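Local coordinates for protein extracellular invertase (Aspergillus kawachii, PDB 5XH8) that hydrolyses sucrose-type beta-fructofuranosides and has high transfructosylation activity, probably passing fructosyl units to sugar acceptors to build fructooligosaccharides such as 1-kestose, at residues A[13-18]-A[361-366]; A[27-32]-A[451-456]; A[367-372]-A[562-567]. All coordinates share one frame; numbering follows the deposited sequence.

The three contacts join the N-terminal tail, the five-bladed beta-propeller and the C-terminal beta-sandwich of a family GH32 enzyme. Segment order along the chain is 13-18, 27-32, 361-366, 367-372, 451-456, 562-567, so interactions 1 and 2 interleave, as do 2 and 3, while interaction 1 closes before interaction 3 opens. The centre of interaction 1 lies about 21 Å from that of interaction 2 and about 17 Å from that of interaction 3; the centres of interactions 2 and 3 are about 11 Å apart. Helix 361-364 leads into strand 366-385 of interaction 3, to which Val32 bonds through Leu370. Interactions 1 and 2 attach the N-terminal segment to propeller and sandwich respectively; interaction 3 joins the two domains directly.

Interaction 1 of 3, residues A[13-18]-A[361-366]; sequences NLSTLP and TNQQNW
Gln363 meets the backbone of 13-18 with its side-chain amide: Gln363 NE2 donates to Leu17 O at 2.9 Å, with a nearly straight N-H...O angle of 170°. The acceptor lies in the amide plane of Gln363, while the donor is tilted 29° from the carbonyl plane of Leu17. Ser15 O is also close to Gln363 NE2, at 3.3 Å, but its angle is too poor for a bond. Gln363 CG sits against Leu14 O (3.2 Å) and beside Leu17 CB (3.9 Å). The bend at chi2 (74°) carries NE2 to Leu17 O and Ser15 O, its two nearest partners.

The contact sets the short 3-10 segment 14-16 of the N-terminal tail against helix 361-364, which leads into propeller strand 366-385. The turn has its own support: Asn13 OD1 accepts from Ser15 N in an Asx turn, and Asn13 O receives both Thr16 N and Thr16 OG1, the latter at 2.7 Å. Further out, Leu14 N bonds to Thr512 OG1 and Pro18 O to Ser21 OG. On the helix side, backbone hydrogen bonds pair Asn362 with Gly20 and Gln363 with Leu22.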
loop_
_atom_site.group_PDB
_atom_site.type_symbol
_atom_site.label_atom_id
_atom_site.label_comp_id
_atom_site.label_asym_id
_atom_site.label_seq_id
_atom_site.Cartn_x
_atom_site.Cartn_y
_atom_site.Cartn_z
ATOM N N ASN A 13 -16.655 -18.543 -43.171
ATOM C CA ASN A 13 -16.079 -18.592 -41.833
ATOM C C ASN A 13 -15.662 -17.150 -41.575
ATOM O O ASN A 13 -14.737 -16.644 -42.216
ATOM C CB ASN A 13 -14.870 -19.520 -41.773
ATOM C CG ASN A 13 -14.218 -19.570 -40.371
ATOM O OD1 ASN A 13 -14.440 -18.720 -39.493
ATOM N ND2 ASN A 13 -13.400 -20.573 -40.176
ATOM N N LEU A 14 -16.379 -16.476 -40.677
ATOM C CA LEU A 14 -16.134 -15.029 -40.458
ATOM C C LEU A 14 -14.709 -14.683 -40.021
ATOM O O LEU A 14 -14.235 -13.595 -40.301
ATOM C CB LEU A 14 -17.149 -14.432 -39.487
ATOM C CG LEU A 14 -18.605 -14.588 -39.924
ATOM C CD1 LEU A 14 -19.510 -14.057 -38.834
ATOM C CD2 LEU A 14 -18.851 -13.862 -41.229
ATOM N N SER A 15 -14.016 -15.615 -39.372
ATOM C CA SER A 15 -12.618 -15.391 -39.007
ATOM C C SER A 15 -11.647 -15.308 -40.168
ATOM O O SER A 15 -10.508 -14.996 -39.927
ATOM C CB SER A 15 -12.149 -16.449 -38.018
ATOM O OG SER A 15 -12.863 -16.246 -36.816
ATOM N N THR A 16 -12.083 -15.575 -41.407
ATOM C CA THR A 16 -11.221 -15.401 -42.583
ATOM C C THR A 16 -11.312 -14.022 -43.183
ATOM O O THR A 16 -10.528 -13.714 -44.061
ATOM C CB THR A 16 -11.552 -16.431 -43.705
ATOM O OG1 THR A 16 -12.896 -16.235 -44.197
ATOM C CG2 THR A 16 -11.402 -17.846 -43.168
ATOM N N LEU A 17 -12.266 -13.195 -42.745
ATOM C CA LEU A 17 -12.449 -11.863 -43.350
ATOM C C LEU A 17 -11.405 -10.858 -42.831
ATOM O O LEU A 17 -10.761 -11.124 -41.821
ATOM C CB LEU A 17 -13.870 -11.349 -43.114
ATOM C CG LEU A 17 -14.987 -12.136 -43.820
ATOM C CD1 LEU A 17 -16.348 -11.753 -43.273
ATOM C CD2 LEU A 17 -14.945 -11.890 -45.322
ATOM N N PRO A 18 -11.214 -9.725 -43.537
ATOM C CA PRO A 18 -10.283 -8.715 -43.060
ATOM C C PRO A 18 -10.705 -8.066 -41.743
ATOM O O PRO A 18 -11.888 -8.092 -41.363
ATOM C CB PRO A 18 -10.288 -7.648 -44.168
ATOM C CG PRO A 18 -10.827 -8.334 -45.370
ATOM C CD PRO A 18 -11.768 -9.377 -44.860
ATOM N N THR A 361 -13.377 -11.458 -33.613
ATOM C CA THR A 361 -13.200 -10.217 -32.862
ATOM C C THR A 361 -12.456 -9.188 -33.691
ATOM O O THR A 361 -12.886 -8.033 -33.767
ATOM C CB THR A 361 -12.541 -10.496 -31.488
ATOM O OG1 THR A 361 -13.492 -11.229 -30.702
ATOM C CG2 THR A 361 -12.177 -9.185 -30.742
ATOM N N ASN A 362 -11.407 -9.608 -34.392
ATOM C CA ASN A 362 -10.662 -8.660 -35.231
ATOM C C ASN A 362 -11.489 -8.139 -36.391
ATOM O O ASN A 362 -11.291 -7.007 -36.812
ATOM C CB ASN A 362 -9.372 -9.270 -35.758
ATOM C CG ASN A 362 -8.388 -9.584 -34.650
ATOM O OD1 ASN A 362 -8.497 -9.083 -33.531
ATOM N ND2 ASN A 362 -7.435 -10.421 -34.956
ATOM N N GLN A 363 -12.429 -8.954 -36.860
ATOM C CA GLN A 363 -13.338 -8.570 -37.944
ATOM C C GLN A 363 -14.366 -7.567 -37.435
ATOM O O GLN A 363 -14.651 -6.558 -38.082
ATOM C CB GLN A 363 -14.041 -9.818 -38.505
ATOM C CG GLN A 363 -13.114 -10.744 -39.292
ATOM C CD GLN A 363 -12.165 -11.554 -38.423
ATOM O OE1 GLN A 363 -12.455 -11.892 -37.266
ATOM N NE2 GLN A 363 -11.028 -11.891 -38.987
ATOM N N GLN A 364 -14.927 -7.842 -36.267
ATOM C CA GLN A 364 -15.910 -6.937 -35.691
ATOM C C GLN A 364 -15.238 -5.638 -35.230
ATOM O O GLN A 364 -15.767 -4.563 -35.444
ATOM C CB GLN A 364 -16.667 -7.622 -34.552
ATOM C CG GLN A 364 -17.836 -6.810 -34.043
ATOM C CD GLN A 364 -18.816 -7.650 -33.261
ATOM O OE1 GLN A 364 -19.894 -7.979 -33.750
ATOM N NE2 GLN A 364 -18.437 -8.007 -32.027
ATOM N N ASN A 365 -14.060 -5.746 -34.630
ATOM C CA ASN A 365 -13.344 -4.599 -34.102
ATOM C C ASN A 365 -14.106 -3.847 -32.992
ATOM O O ASN A 365 -13.836 -2.671 -32.752
ATOM C CB ASN A 365 -12.918 -3.629 -35.213
ATOM C CG ASN A 365 -11.845 -2.644 -34.747
ATOM O OD1 ASN A 365 -11.021 -2.968 -33.918
ATOM N ND2 ASN A 365 -11.886 -1.434 -35.255
ATOM N N TRP A 366 -15.046 -4.530 -32.334
ATOM C CA TRP A 366 -15.617 -4.081 -31.071
ATOM C C TRP A 366 -16.165 -5.311 -30.361
ATOM O O TRP A 366 -16.385 -6.357 -30.980
ATOM C CB TRP A 366 -16.724 -3.029 -31.240
ATOM C CG TRP A 366 -17.925 -3.496 -32.058
ATOM C CD1 TRP A 366 -18.063 -3.425 -33.420
ATOM C CD2 TRP A 366 -19.137 -4.110 -31.567
ATOM N NE1 TRP A 366 -19.277 -3.949 -33.807
ATOM C CE2 TRP A 366 -19.951 -4.391 -32.700
ATOM C CE3 TRP A 366 -19.614 -4.440 -30.296
ATOM C CZ2 TRP A 366 -21.203 -4.992 -32.597
ATOM C CZ3 TRP A 366 -20.886 -5.011 -30.189
ATOM C CH2 TRP A 366 -21.656 -5.298 -31.343
#

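Interaction 2 of 3, residues A[27-32]-A[451-456]; sequences RPRAHV and PSEKFF
Segment 27-32 is an irregular loop whose backbone turns at Arg29 and Ala30, and Arg29 sends its side chain across to 451-456, where a loop runs into strand 455-463 of the C-terminal beta-sandwich. The strand begins at Phe455, and both Glu453 and Phe455 direct their CB atoms at the loop. The 27-32 backbone approaches the ring through Arg27 O, which lies at its edge, 4.0 Å from Phe455 CE2.

The contact is a cation-pi stack flanked by a salt bridge. The Arg29 guanidinium lies flat on Phe455, the planes 7° apart, and Arg29 CZ stands 3.6 Å from the ring centroid, only 9° off the ring normal. Because the chain bends at chi3 (63°), the group is laid over the ring, with Arg29 CG following across Phe455 CD2 at 3.8 Å. Glu453 comes to the guanidinium at its edge, its carboxylate plane steeply inclined to it. The bond from Arg29 NH1 to Glu453 OE2 is weak, at 3.3 Å, and the pairing of opposite charges probably adds to the attraction.

Arg29 NH1 has a stronger partner in Gly595 O, and Arg29 N bonds to Asp547 OD1, so the residue is held at both backbone and tip. Asp547 also receives Ala30 N and His31 ND1 through OD2, linking the loop to strand 534-547. The other terminal nitrogen, Arg29 NH2, lies over the ring, 3.5 Å from Phe455 CE1.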
loop_
_atom_site.group_PDB
_atom_site.type_symbol
_atom_site.label_atom_id
_atom_site.label_comp_id
_atom_site.label_asym_id
_atom_site.label_seq_id
_atom_site.Cartn_x
_atom_site.Cartn_y
_atom_site.Cartn_z
ATOM N N ARG A 27 -23.748 -4.169 -34.965
ATOM C CA ARG A 27 -23.566 -3.011 -34.107
ATOM C C ARG A 27 -24.887 -2.303 -33.789
ATOM O O ARG A 27 -25.635 -1.924 -34.689
ATOM C CB ARG A 27 -22.595 -2.035 -34.763
ATOM C CG ARG A 27 -22.074 -0.935 -33.848
ATOM C CD ARG A 27 -20.938 -0.159 -34.495
ATOM N NE ARG A 27 -20.540 0.961 -33.650
ATOM C CZ ARG A 27 -19.743 0.900 -32.578
ATOM N NH1 ARG A 27 -19.173 -0.237 -32.185
ATOM N NH2 ARG A 27 -19.505 2.008 -31.887
ATOM N N PRO A 28 -25.156 -2.092 -32.501
ATOM C CA PRO A 28 -26.358 -1.351 -32.162
ATOM C C PRO A 28 -26.214 0.149 -32.463
ATOM O O PRO A 28 -25.087 0.663 -32.582
ATOM C CB PRO A 28 -26.518 -1.643 -30.671
ATOM C CG PRO A 28 -25.130 -1.822 -30.179
ATOM C CD PRO A 28 -24.397 -2.488 -31.302
ATOM N N ARG A 29 -27.345 0.837 -32.582
ATOM C CA ARG A 29 -27.362 2.311 -32.732
ATOM C C ARG A 29 -27.890 3.103 -31.533
ATOM O O ARG A 29 -27.631 4.312 -31.445
ATOM C CB ARG A 29 -28.152 2.693 -33.991
ATOM C CG ARG A 29 -29.649 2.450 -33.922
ATOM C CD ARG A 29 -30.365 3.138 -35.092
ATOM N NE ARG A 29 -29.952 2.602 -36.396
ATOM C CZ ARG A 29 -30.754 2.190 -37.390
ATOM N NH1 ARG A 29 -32.096 2.259 -37.335
ATOM N NH2 ARG A 29 -30.188 1.720 -38.499
ATOM N N ALA A 30 -28.648 2.450 -30.657
ATOM C CA ALA A 30 -29.322 3.104 -29.525
ATOM C C ALA A 30 -28.752 2.694 -28.143
ATOM O O ALA A 30 -29.416 2.896 -27.120
ATOM C CB ALA A 30 -30.808 2.788 -29.561
ATOM N N HIS A 31 -27.538 2.132 -28.118
ATOM C CA HIS A 31 -26.911 1.637 -26.880
ATOM C C HIS A 31 -25.576 2.338 -26.595
ATOM O O HIS A 31 -24.905 2.839 -27.503
ATOM C CB HIS A 31 -26.675 0.126 -26.980
ATOM C CG HIS A 31 -27.887 -0.694 -26.689
ATOM N ND1 HIS A 31 -28.919 -0.836 -27.589
ATOM C CD2 HIS A 31 -28.231 -1.423 -25.607
ATOM C CE1 HIS A 31 -29.849 -1.607 -27.066
ATOM N NE2 HIS A 31 -29.451 -1.985 -25.868
ATOM N N VAL A 32 -25.186 2.335 -25.323
ATOM C CA VAL A 32 -23.880 2.873 -24.906
ATOM C C VAL A 32 -22.773 1.838 -25.128
ATOM O O VAL A 32 -22.771 0.770 -24.522
ATOM C CB VAL A 32 -23.888 3.343 -23.412
ATOM C CG1 VAL A 32 -22.476 3.701 -22.925
ATOM C CG2 VAL A 32 -24.809 4.516 -23.263
ATOM N N PRO A 451 -41.250 -5.392 -39.610
ATOM C CA PRO A 451 -40.248 -4.361 -39.862
ATOM C C PRO A 451 -39.341 -4.782 -40.991
ATOM O O PRO A 451 -39.114 -5.966 -41.185
ATOM C CB PRO A 451 -39.457 -4.280 -38.533
ATOM C CG PRO A 451 -39.735 -5.552 -37.833
ATOM C CD PRO A 451 -41.127 -5.948 -38.246
ATOM N N SER A 452 -38.852 -3.814 -41.736
ATOM C CA SER A 452 -37.913 -4.072 -42.802
ATOM C C SER A 452 -36.466 -3.902 -42.347
ATOM O O SER A 452 -35.568 -4.025 -43.172
ATOM C CB SER A 452 -38.186 -3.121 -43.955
ATOM O OG SER A 452 -38.018 -1.792 -43.507
ATOM N N GLU A 453 -36.221 -3.581 -41.069
ATOM C CA GLU A 453 -34.846 -3.603 -40.549
ATOM C C GLU A 453 -34.783 -4.155 -39.138
ATOM O O GLU A 453 -35.810 -4.311 -38.474
ATOM C CB GLU A 453 -34.170 -2.227 -40.659
ATOM C CG GLU A 453 -34.804 -1.142 -39.808
ATOM C CD GLU A 453 -34.025 0.167 -39.818
ATOM O OE1 GLU A 453 -32.887 0.242 -40.353
ATOM O OE2 GLU A 453 -34.561 1.143 -39.267
ATOM N N LYS A 454 -33.558 -4.445 -38.685
ATOM C CA LYS A 454 -33.347 -5.132 -37.424
ATOM C C LYS A 454 -33.195 -4.139 -36.223
ATOM O O LYS A 454 -32.362 -4.336 -35.333
ATOM C CB LYS A 454 -32.123 -6.037 -37.562
ATOM C CG LYS A 454 -32.219 -7.053 -38.696
ATOM C CD LYS A 454 -30.997 -7.962 -38.744
ATOM C CE LYS A 454 -31.078 -8.892 -39.960
ATOM N NZ LYS A 454 -29.876 -9.755 -40.080
ATOM N N PHE A 455 -34.023 -3.101 -36.217
ATOM C CA PHE A 455 -34.001 -2.039 -35.222
ATOM C C PHE A 455 -35.468 -1.735 -34.936
ATOM O O PHE A 455 -36.122 -1.065 -35.722
ATOM C CB PHE A 455 -33.268 -0.801 -35.757
ATOM C CG PHE A 455 -31.834 -1.058 -36.162
ATOM C CD1 PHE A 455 -31.514 -1.456 -37.467
ATOM C CD2 PHE A 455 -30.795 -0.872 -35.257
ATOM C CE1 PHE A 455 -30.190 -1.682 -37.847
ATOM C CE2 PHE A 455 -29.478 -1.074 -35.631
ATOM C CZ PHE A 455 -29.171 -1.488 -36.934
ATOM N N PHE A 456 -36.013 -2.320 -33.879
ATOM C CA PHE A 456 -37.419 -2.123 -33.564
ATOM C C PHE A 456 -37.743 -2.404 -32.119
ATOM O O PHE A 456 -37.000 -3.108 -31.440
ATOM C CB PHE A 456 -38.330 -3.036 -34.444
ATOM C CG PHE A 456 -38.089 -4.518 -34.270
ATOM C CD1 PHE A 456 -38.803 -5.252 -33.336
ATOM C CD2 PHE A 456 -37.162 -5.182 -35.063
ATOM C CE1 PHE A 456 -38.578 -6.606 -33.176
ATOM C CE2 PHE A 456 -36.924 -6.535 -34.905
ATOM C CZ PHE A 456 -37.633 -7.256 -33.963
#

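Interaction 3 of 3, residues A[367-372]-A[562-567]; sequences TGTLLL and STWVRS
This is a buried van der Waals contact between the two domains: propeller strand 366-385 passes the end of sandwich strand 559-564, touching it through side chains and, at Gly368, the backbone CA. The touching parts run 150° apart, roughly antiparallel, yet the nearest CA atoms are 9.7 Å apart for Gly368 and Trp564 and 8.0 Å for Leu371 and Ser562. At that spacing the strands do not pair as neighbours in a sheet, and all the touching residues are buried.

Two patches make up the contact. In the first, the six-membered end of the Trp564 indole reaches the propeller strand: Thr369 CG2 packs on Trp564 CH2 at 3.7 Å, and the CA of Gly368 lies 4.1 Å from Trp564 CZ2, both coming obliquely to the ring. Thr369 turns its methyl to the indole because chi1, -173°, places OG1 anti to the backbone N and CG2 between N and the carbonyl carbon; OG1 meanwhile bonds to Leu370 O. Gly368, at positive phi, has no side chain to present and meets the indole with its CA. In the second patch, Leu371 CD1 rests on Ser562, 3.4 Å from OG and 3.6 Å from CB. The serine hydroxyl is engaged by Asp313 OD2 and Arg374 NH2, so the leucine methyl packs beside a polar atom already held by others.

The guanidinium of Arg566 lies over one face of the indole, NH1 toward the rim and 3.5 Å above the Trp564 plane; Trp564 NE1 bonds to Ser349 O. Around these patches, Leu348 of strand 341-348 touches Thr369, Leu371 and Trp564, while strand 550-555 contributes Val550 against Trp564 and Glu552 against both Leu371 and Ser562.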
loop_
_atom_site.group_PDB
_atom_site.type_symbol
_atom_site.label_atom_id
_atom_site.label_comp_id
_atom_site.label_asym_id
_atom_site.label_seq_id
_atom_site.Cartn_x
_atom_site.Cartn_y
_atom_site.Cartn_z
ATOM N N THR A 367 -16.354 -5.169 -29.054
ATOM C CA THR A 367 -16.752 -6.267 -28.188
ATOM C C THR A 367 -17.520 -5.702 -27.009
ATOM O O THR A 367 -16.989 -4.875 -26.266
ATOM C CB THR A 367 -15.530 -7.028 -27.631
ATOM O OG1 THR A 367 -14.681 -7.450 -28.695
ATOM C CG2 THR A 367 -15.970 -8.236 -26.820
ATOM N N GLY A 368 -18.763 -6.164 -26.842
ATOM C CA GLY A 368 -19.604 -5.766 -25.747
ATOM C C GLY A 368 -20.432 -4.499 -25.941
ATOM O O GLY A 368 -20.184 -3.666 -26.835
ATOM N N THR A 369 -21.404 -4.350 -25.050
ATOM C CA THR A 369 -22.194 -3.139 -24.957
ATOM C C THR A 369 -22.700 -3.010 -23.535
ATOM O O THR A 369 -22.673 -3.992 -22.787
ATOM C CB THR A 369 -23.384 -3.179 -25.936
ATOM O OG1 THR A 369 -24.048 -1.914 -25.956
ATOM C CG2 THR A 369 -24.380 -4.259 -25.551
ATOM N N LEU A 370 -23.133 -1.799 -23.165
ATOM C CA LEU A 370 -24.000 -1.648 -22.017
ATOM C C LEU A 370 -25.423 -1.825 -22.510
ATOM O O LEU A 370 -25.731 -1.538 -23.684
ATOM C CB LEU A 370 -23.863 -0.259 -21.377
ATOM C CG LEU A 370 -22.481 0.158 -20.889
ATOM C CD1 LEU A 370 -22.571 1.405 -20.009
ATOM C CD2 LEU A 370 -21.800 -0.974 -20.146
ATOM N N LEU A 371 -26.287 -2.285 -21.618
ATOM C CA LEU A 371 -27.724 -2.316 -21.908
ATOM C C LEU A 371 -28.350 -0.920 -21.743
ATOM O O LEU A 371 -27.685 0.047 -21.320
ATOM C CB LEU A 371 -28.401 -3.357 -21.028
ATOM C CG LEU A 371 -27.825 -4.771 -21.197
ATOM C CD1 LEU A 371 -28.611 -5.749 -20.331
ATOM C CD2 LEU A 371 -27.854 -5.209 -22.654
ATOM N N LEU A 372 -29.616 -0.794 -22.138
ATOM C CA LEU A 372 -30.317 0.473 -22.040
ATOM C C LEU A 372 -30.327 0.941 -20.558
ATOM O O LEU A 372 -30.447 0.118 -19.653
ATOM C CB LEU A 372 -31.779 0.326 -22.498
ATOM C CG LEU A 372 -32.056 -0.158 -23.927
ATOM C CD1 LEU A 372 -33.531 -0.512 -24.036
ATOM C CD2 LEU A 372 -31.609 0.895 -24.928
ATOM N N SER A 562 -31.616 -10.203 -21.366
ATOM C CA SER A 562 -30.929 -9.642 -22.532
ATOM C C SER A 562 -29.858 -10.570 -23.064
ATOM O O SER A 562 -29.210 -11.288 -22.308
ATOM C CB SER A 562 -30.346 -8.266 -22.206
ATOM O OG SER A 562 -31.282 -7.494 -21.487
ATOM N N THR A 563 -29.664 -10.535 -24.376
ATOM C CA THR A 563 -28.765 -11.471 -25.028
ATOM C C THR A 563 -28.344 -10.967 -26.395
ATOM O O THR A 563 -28.768 -9.884 -26.817
ATOM C CB THR A 563 -29.410 -12.875 -25.128
ATOM O OG1 THR A 563 -28.450 -13.823 -25.618
ATOM C CG2 THR A 563 -30.647 -12.842 -26.063
ATOM N N TRP A 564 -27.488 -11.751 -27.061
ATOM C CA TRP A 564 -27.008 -11.476 -28.414
ATOM C C TRP A 564 -27.815 -12.277 -29.447
ATOM O O TRP A 564 -27.950 -13.501 -29.316
ATOM C CB TRP A 564 -25.521 -11.833 -28.541
ATOM C CG TRP A 564 -24.642 -10.991 -27.680
ATOM C CD1 TRP A 564 -24.051 -11.359 -26.517
ATOM C CD2 TRP A 564 -24.279 -9.626 -27.910
ATOM N NE1 TRP A 564 -23.340 -10.295 -25.992
ATOM C CE2 TRP A 564 -23.456 -9.224 -26.837
ATOM C CE3 TRP A 564 -24.540 -8.715 -28.937
ATOM C CZ2 TRP A 564 -22.918 -7.931 -26.739
ATOM C CZ3 TRP A 564 -24.009 -7.410 -28.839
ATOM C CH2 TRP A 564 -23.202 -7.040 -27.738
ATOM N N VAL A 565 -28.346 -11.582 -30.450
ATOM C CA VAL A 565 -29.069 -12.224 -31.550
ATOM C C VAL A 565 -28.381 -11.884 -32.869
ATOM O O VAL A 565 -28.727 -10.934 -33.544
ATOM C CB VAL A 565 -30.586 -11.909 -31.539
ATOM C CG1 VAL A 565 -31.252 -12.697 -30.432
ATOM C CG2 VAL A 565 -30.890 -10.424 -31.391
ATOM N N ARG A 566 -27.371 -12.679 -33.207
ATOM C CA ARG A 566 -26.461 -12.310 -34.265
ATOM C C ARG A 566 -26.900 -12.913 -35.627
ATOM O O ARG A 566 -26.190 -13.719 -36.223
ATOM C CB ARG A 566 -25.025 -12.662 -33.841
ATOM C CG ARG A 566 -24.518 -11.702 -32.749
ATOM C CD ARG A 566 -22.999 -11.658 -32.482
ATOM N NE ARG A 566 -22.718 -12.515 -31.386
ATOM C CZ ARG A 566 -22.190 -12.242 -30.193
ATOM N NH1 ARG A 566 -21.651 -11.074 -29.816
ATOM N NH2 ARG A 566 -22.140 -13.272 -29.376
ATOM N N SER A 567 -28.065 -12.475 -36.114
ATOM C CA SER A 567 -28.565 -12.914 -37.425
ATOM C C SER A 567 -27.706 -12.299 -38.533
ATOM O O SER A 567 -27.249 -11.145 -38.430
ATOM C CB SER A 567 -30.057 -12.577 -37.605
ATOM O OG SER A 567 -30.257 -11.204 -37.880
#